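Local coordinates for protein GntR family transcriptional regulator (Streptococcus agalactiae, PDB 7B5U) that binds the second messenger c-di-AMP through this RCK_C domain and, as a GntR-family regulator (BusR), probably controls transcription by binding DNA, at residues 5-9 with 63-68; 10-16 with 74-78. Where two conformers were deposited one is given. Numbering follows the deposited sequence.

Interaction 1: 5-9 with 63-68; sequences PYEII and GDEDVY
Strand 6-9, at the edge of the four-stranded antiparallel sheet within this chain, lies against the first turn of helix 65-74, which follows strand 58-62, the neighbour of 6-9 in the sheet. From P5 the backbone runs extended, and Y6 and I8 turn their CA-to-CB bonds toward the helix while E7 points away; E7 OE1 bonds to H58. The nearest CA atoms are those of Y6 and Y68, 7.1 Å apart. Y6 (chi1 m) sends its ring over the helix start: Y68 CB sits over one face, 4.0 Å from the Y6 ring centroid, a CH-pi contact. The two tyrosine rings are slid apart, centroids 5.7 Å and planes 25°, and barely overlap. Y6 OH comes 3.2 Å from E65 N, at an angle too poor for a bond; a water 3.2 Å from Y6 OH donates to G63 O at 3.1 Å. I8 (chi1 p) brings CG2 to 3.7 Å from Y68 CE1, at the ring edge. D64, with chi1 p, is the N-cap, its OD2 accepting from V67 N at 3.1 Å. In this alpha-on-beta packing of an RCK_C domain the segments share no direct hydrogen bond, so cohesion rests on apolar and aromatic surfaces, with one water-mediated polar link.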
# COMPACT_ATOMS: atom_id res chain seq x y z
N PRO A 5 -3.79 7.48 6.37
CA PRO A 5 -4.68 6.78 5.44
C PRO A 5 -6.07 7.40 5.41
O PRO A 5 -6.59 7.89 6.41
CB PRO A 5 -4.74 5.35 6.00
CG PRO A 5 -3.60 5.24 6.94
CD PRO A 5 -3.37 6.62 7.49
N TYR A 6 -6.67 7.37 4.23
CA TYR A 6 -8.10 7.54 4.09
C TYR A 6 -8.80 6.25 4.52
O TYR A 6 -8.24 5.15 4.45
CB TYR A 6 -8.45 7.80 2.62
CG TYR A 6 -7.93 9.10 2.11
CD1 TYR A 6 -6.70 9.18 1.48
CD2 TYR A 6 -8.67 10.27 2.26
CE1 TYR A 6 -6.21 10.39 1.01
CE2 TYR A 6 -8.19 11.48 1.79
CZ TYR A 6 -6.97 11.53 1.17
OH TYR A 6 -6.47 12.73 0.70
N GLU A 7 -10.07 6.40 4.93
CA GLU A 7 -10.90 5.28 5.35
C GLU A 7 -12.21 5.36 4.58
O GLU A 7 -12.86 6.40 4.59
CB GLU A 7 -11.18 5.34 6.86
CG GLU A 7 -12.01 4.18 7.39
CD GLU A 7 -12.28 4.26 8.88
OE1 GLU A 7 -12.97 3.36 9.41
OE2 GLU A 7 -11.81 5.22 9.54
N ILE A 8 -12.58 4.28 3.90
CA ILE A 8 -13.90 4.18 3.28
C ILE A 8 -14.59 2.92 3.76
O ILE A 8 -13.95 1.87 3.93
CB ILE A 8 -13.88 4.25 1.74
CG1 ILE A 8 -13.06 3.10 1.14
CG2 ILE A 8 -13.39 5.61 1.26
CD1 ILE A 8 -13.21 3.00 -0.37
N ILE A 9 -15.89 3.02 3.99
CA ILE A 9 -16.73 1.87 4.33
C ILE A 9 -17.46 1.46 3.05
O ILE A 9 -18.26 2.23 2.51
CB ILE A 9 -17.73 2.22 5.44
CG1 ILE A 9 -17.02 2.72 6.70
CG2 ILE A 9 -18.61 1.00 5.73
CD1 ILE A 9 -17.96 3.32 7.73
N GLY A 63 -2.86 7.87 -0.43
CA GLY A 63 -3.05 8.55 -1.70
C GLY A 63 -3.21 10.04 -1.44
O GLY A 63 -2.76 10.55 -0.41
N ASP A 64 -3.80 10.73 -2.40
CA ASP A 64 -4.18 12.12 -2.21
C ASP A 64 -5.70 12.24 -2.40
O ASP A 64 -6.41 11.24 -2.52
CB ASP A 64 -3.34 13.05 -3.10
CG ASP A 64 -3.56 12.82 -4.58
OD1 ASP A 64 -2.80 13.44 -5.37
OD2 ASP A 64 -4.49 12.08 -4.97
N GLU A 65 -6.19 13.48 -2.44
CA GLU A 65 -7.63 13.70 -2.56
C GLU A 65 -8.19 13.10 -3.84
O GLU A 65 -9.33 12.61 -3.85
CB GLU A 65 -7.93 15.20 -2.49
CG GLU A 65 -7.92 15.79 -1.08
CD GLU A 65 -6.55 16.26 -0.61
OE1 GLU A 65 -6.51 17.04 0.37
OE2 GLU A 65 -5.52 15.87 -1.21
N ASP A 66 -7.41 13.13 -4.92
CA ASP A 66 -7.89 12.56 -6.18
C ASP A 66 -7.99 11.05 -6.09
O ASP A 66 -8.94 10.45 -6.61
CB ASP A 66 -6.97 12.98 -7.33
CG ASP A 66 -7.60 12.76 -8.69
OD1 ASP A 66 -8.59 13.45 -9.00
OD2 ASP A 66 -7.11 11.90 -9.45
N VAL A 67 -7.03 10.40 -5.42
CA VAL A 67 -7.11 8.96 -5.20
C VAL A 67 -8.35 8.62 -4.38
O VAL A 67 -9.05 7.64 -4.66
CB VAL A 67 -5.83 8.46 -4.52
CG1 VAL A 67 -6.00 7.01 -4.08
CG2 VAL A 67 -4.63 8.62 -5.44
N TYR A 68 -8.63 9.42 -3.35
CA TYR A 68 -9.85 9.23 -2.58
C TYR A 68 -11.08 9.27 -3.49
O TYR A 68 -11.98 8.43 -3.39
CB TYR A 68 -9.97 10.24 -1.44
CG TYR A 68 -11.38 10.24 -0.91
CD1 TYR A 68 -11.83 9.23 -0.08
CD2 TYR A 68 -12.29 11.22 -1.31
CE1 TYR A 68 -13.15 9.19 0.36
CE2 TYR A 68 -13.61 11.20 -0.88
CZ TYR A 68 -14.03 10.18 -0.04
OH TYR A 68 -15.33 10.13 0.41
O HOH W 1 -3.57 12.49 1.92

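Interaction 2: 10-16 with 74-78; sequences VSEDSEH and YFNLR
A Schellman motif ends helix 65-74 here, and the loop leaving strand 6-9 wraps over it. N76, at positive phi (66/39), is the C-prime residue: L77 N returns to K72 O and N76 N to T73 O. The loop has no regular structure and comes closest at S14 to F75, 5.9 Å between CA atoms. V10 (chi1 m) lays CG1 over a face of the F75 ring, 4.0 Å from its centroid, a CH-pi contact; both side chains also touch I59 of strand 58-62. E12 packs CG 3.6 Å from L77 CD2. N76, chi1 t, turns back to the loop and donates from ND2 to D13 O at 2.8 Å, while the D13 carboxylate bonds to Q55. In this RCK_C domain the loop joins strands 6-9 and 19-20, and two waters bridge it to the helix end. One water donates to E12 O (2.8 Å) and F75 O (2.9 Å); another lies 2.6 Å from S14 OG and donates to Y74 O at 3.0 Å. S14 (chi1 t) forms an ST turn, its OG accepting from H16 N at 3.0 Å. H16, which closes the turn, has chi1 m, and its ring makes an offset stack on Y74 (chi1 t), centroids 3.6 Å apart and planes at 8°, with L24 of helix 21-24 touching both side chains.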
# COMPACT_ATOMS: atom_id res chain seq x y z
N VAL A 10 -17.19 0.25 2.56
CA VAL A 10 -17.77 -0.20 1.30
C VAL A 10 -19.15 -0.81 1.55
O VAL A 10 -19.36 -2.03 1.45
CB VAL A 10 -16.80 -1.08 0.48
CG1 VAL A 10 -15.64 -0.23 -0.01
CG2 VAL A 10 -16.28 -2.28 1.28
N SER A 11 -20.10 0.06 1.87
CA SER A 11 -21.43 -0.35 2.29
C SER A 11 -22.42 -0.47 1.14
O SER A 11 -23.51 -1.02 1.35
CB SER A 11 -21.96 0.62 3.34
OG SER A 11 -21.95 1.94 2.84
N GLU A 12 -22.09 0.01 -0.04
CA GLU A 12 -23.01 -0.04 -1.18
C GLU A 12 -22.72 -1.28 -2.02
O GLU A 12 -21.63 -1.85 -1.99
CB GLU A 12 -22.86 1.22 -2.02
CG GLU A 12 -23.23 2.50 -1.27
CD GLU A 12 -24.74 2.74 -1.16
OE1 GLU A 12 -25.52 2.06 -1.86
OE2 GLU A 12 -25.14 3.62 -0.38
N ASP A 13 -23.73 -1.70 -2.78
CA ASP A 13 -23.53 -2.80 -3.72
C ASP A 13 -22.52 -2.39 -4.79
O ASP A 13 -22.47 -1.22 -5.22
CB ASP A 13 -24.85 -3.16 -4.40
CG ASP A 13 -25.88 -3.70 -3.43
OD1 ASP A 13 -25.48 -4.29 -2.40
OD2 ASP A 13 -27.09 -3.55 -3.72
N SER A 14 -21.70 -3.35 -5.21
CA SER A 14 -20.64 -3.06 -6.17
C SER A 14 -20.14 -4.35 -6.78
O SER A 14 -19.90 -5.33 -6.06
CB SER A 14 -19.45 -2.36 -5.48
OG SER A 14 -18.33 -2.28 -6.35
N GLU A 15 -19.91 -4.32 -8.09
CA GLU A 15 -19.29 -5.44 -8.80
C GLU A 15 -17.93 -5.80 -8.24
O GLU A 15 -17.42 -6.89 -8.52
CB GLU A 15 -19.12 -5.06 -10.27
CG GLU A 15 -18.23 -3.82 -10.44
CD GLU A 15 -17.91 -3.47 -11.88
OE1 GLU A 15 -17.38 -4.34 -12.60
OE2 GLU A 15 -18.18 -2.32 -12.29
N HIS A 16 -17.30 -4.91 -7.49
CA HIS A 16 -15.97 -5.17 -6.98
C HIS A 16 -15.97 -5.95 -5.67
O HIS A 16 -14.92 -6.46 -5.27
CB HIS A 16 -15.21 -3.85 -6.86
CG HIS A 16 -15.16 -3.07 -8.13
ND1 HIS A 16 -14.70 -3.60 -9.32
CD2 HIS A 16 -15.52 -1.80 -8.41
CE1 HIS A 16 -14.79 -2.69 -10.27
NE2 HIS A 16 -15.29 -1.59 -9.75
N TYR A 74 -15.14 4.15 -7.53
CA TYR A 74 -14.92 2.75 -7.87
C TYR A 74 -15.81 1.82 -7.04
O TYR A 74 -16.29 0.81 -7.55
CB TYR A 74 -13.44 2.44 -7.65
CG TYR A 74 -12.95 1.09 -8.08
CD1 TYR A 74 -12.72 0.82 -9.42
CD2 TYR A 74 -12.67 0.11 -7.15
CE1 TYR A 74 -12.24 -0.42 -9.82
CE2 TYR A 74 -12.18 -1.13 -7.54
CZ TYR A 74 -11.97 -1.38 -8.87
OH TYR A 74 -11.49 -2.61 -9.26
N PHE A 75 -16.03 2.15 -5.77
CA PHE A 75 -16.85 1.32 -4.89
C PHE A 75 -18.30 1.80 -4.78
O PHE A 75 -19.00 1.41 -3.83
CB PHE A 75 -16.19 1.16 -3.53
CG PHE A 75 -15.01 0.22 -3.53
CD1 PHE A 75 -13.72 0.70 -3.45
CD2 PHE A 75 -15.21 -1.14 -3.65
CE1 PHE A 75 -12.65 -0.19 -3.46
CE2 PHE A 75 -14.15 -2.02 -3.66
CZ PHE A 75 -12.86 -1.54 -3.56
N ASN A 76 -18.76 2.63 -5.71
CA ASN A 76 -20.18 2.98 -5.81
C ASN A 76 -20.65 3.79 -4.60
O ASN A 76 -21.77 3.61 -4.12
CB ASN A 76 -21.07 1.75 -6.05
CG ASN A 76 -22.49 2.13 -6.42
OD1 ASN A 76 -22.72 3.15 -7.09
ND2 ASN A 76 -23.45 1.32 -5.98
N LEU A 77 -19.80 4.70 -4.12
CA LEU A 77 -20.08 5.50 -2.94
C LEU A 77 -20.40 6.96 -3.27
O LEU A 77 -20.32 7.82 -2.38
CB LEU A 77 -18.93 5.41 -1.94
CG LEU A 77 -18.62 4.02 -1.38
CD1 LEU A 77 -17.38 4.03 -0.49
CD2 LEU A 77 -19.82 3.52 -0.60
N ARG A 78 -20.78 7.27 -4.51
CA ARG A 78 -20.95 8.67 -4.90
C ARG A 78 -22.26 9.30 -4.42
O ARG A 78 -22.40 10.52 -4.55
CB ARG A 78 -20.83 8.83 -6.42
CG ARG A 78 -19.43 8.58 -6.96
CD ARG A 78 -18.60 9.83 -7.00
NE ARG A 78 -19.05 10.75 -8.05
CZ ARG A 78 -18.60 12.00 -8.18
NH1 ARG A 78 -17.71 12.47 -7.32
NH2 ARG A 78 -19.06 12.77 -9.15
O HOH W 2 -19.47 -0.10 -1.45
O HOH W 3 -18.94 -0.39 -8.04

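How the interactions relate
The four segments alternate along the chain: strand 6-9 runs directly into loop 10-16, and helix 65-74 begins in 63-68 and ends in 74-78. Interaction 1 therefore holds the start of that helix and interaction 2 its end, with centres 14 Å apart. They meet through I8 and I9: I8 CD1 lies 3.9 Å from F75 CD1, and I9 O 3.6 Å from L77 CD1. Neither lines the c-di-AMP pocket directly: G63 is about 10 Å from the bound c-di-AMP and the side chain of Y74 about 9 Å. The side chain of F75 is about 6 Å from that of I34, and that of Y74 about 6 Å from that of N25, both ligand-binding residues.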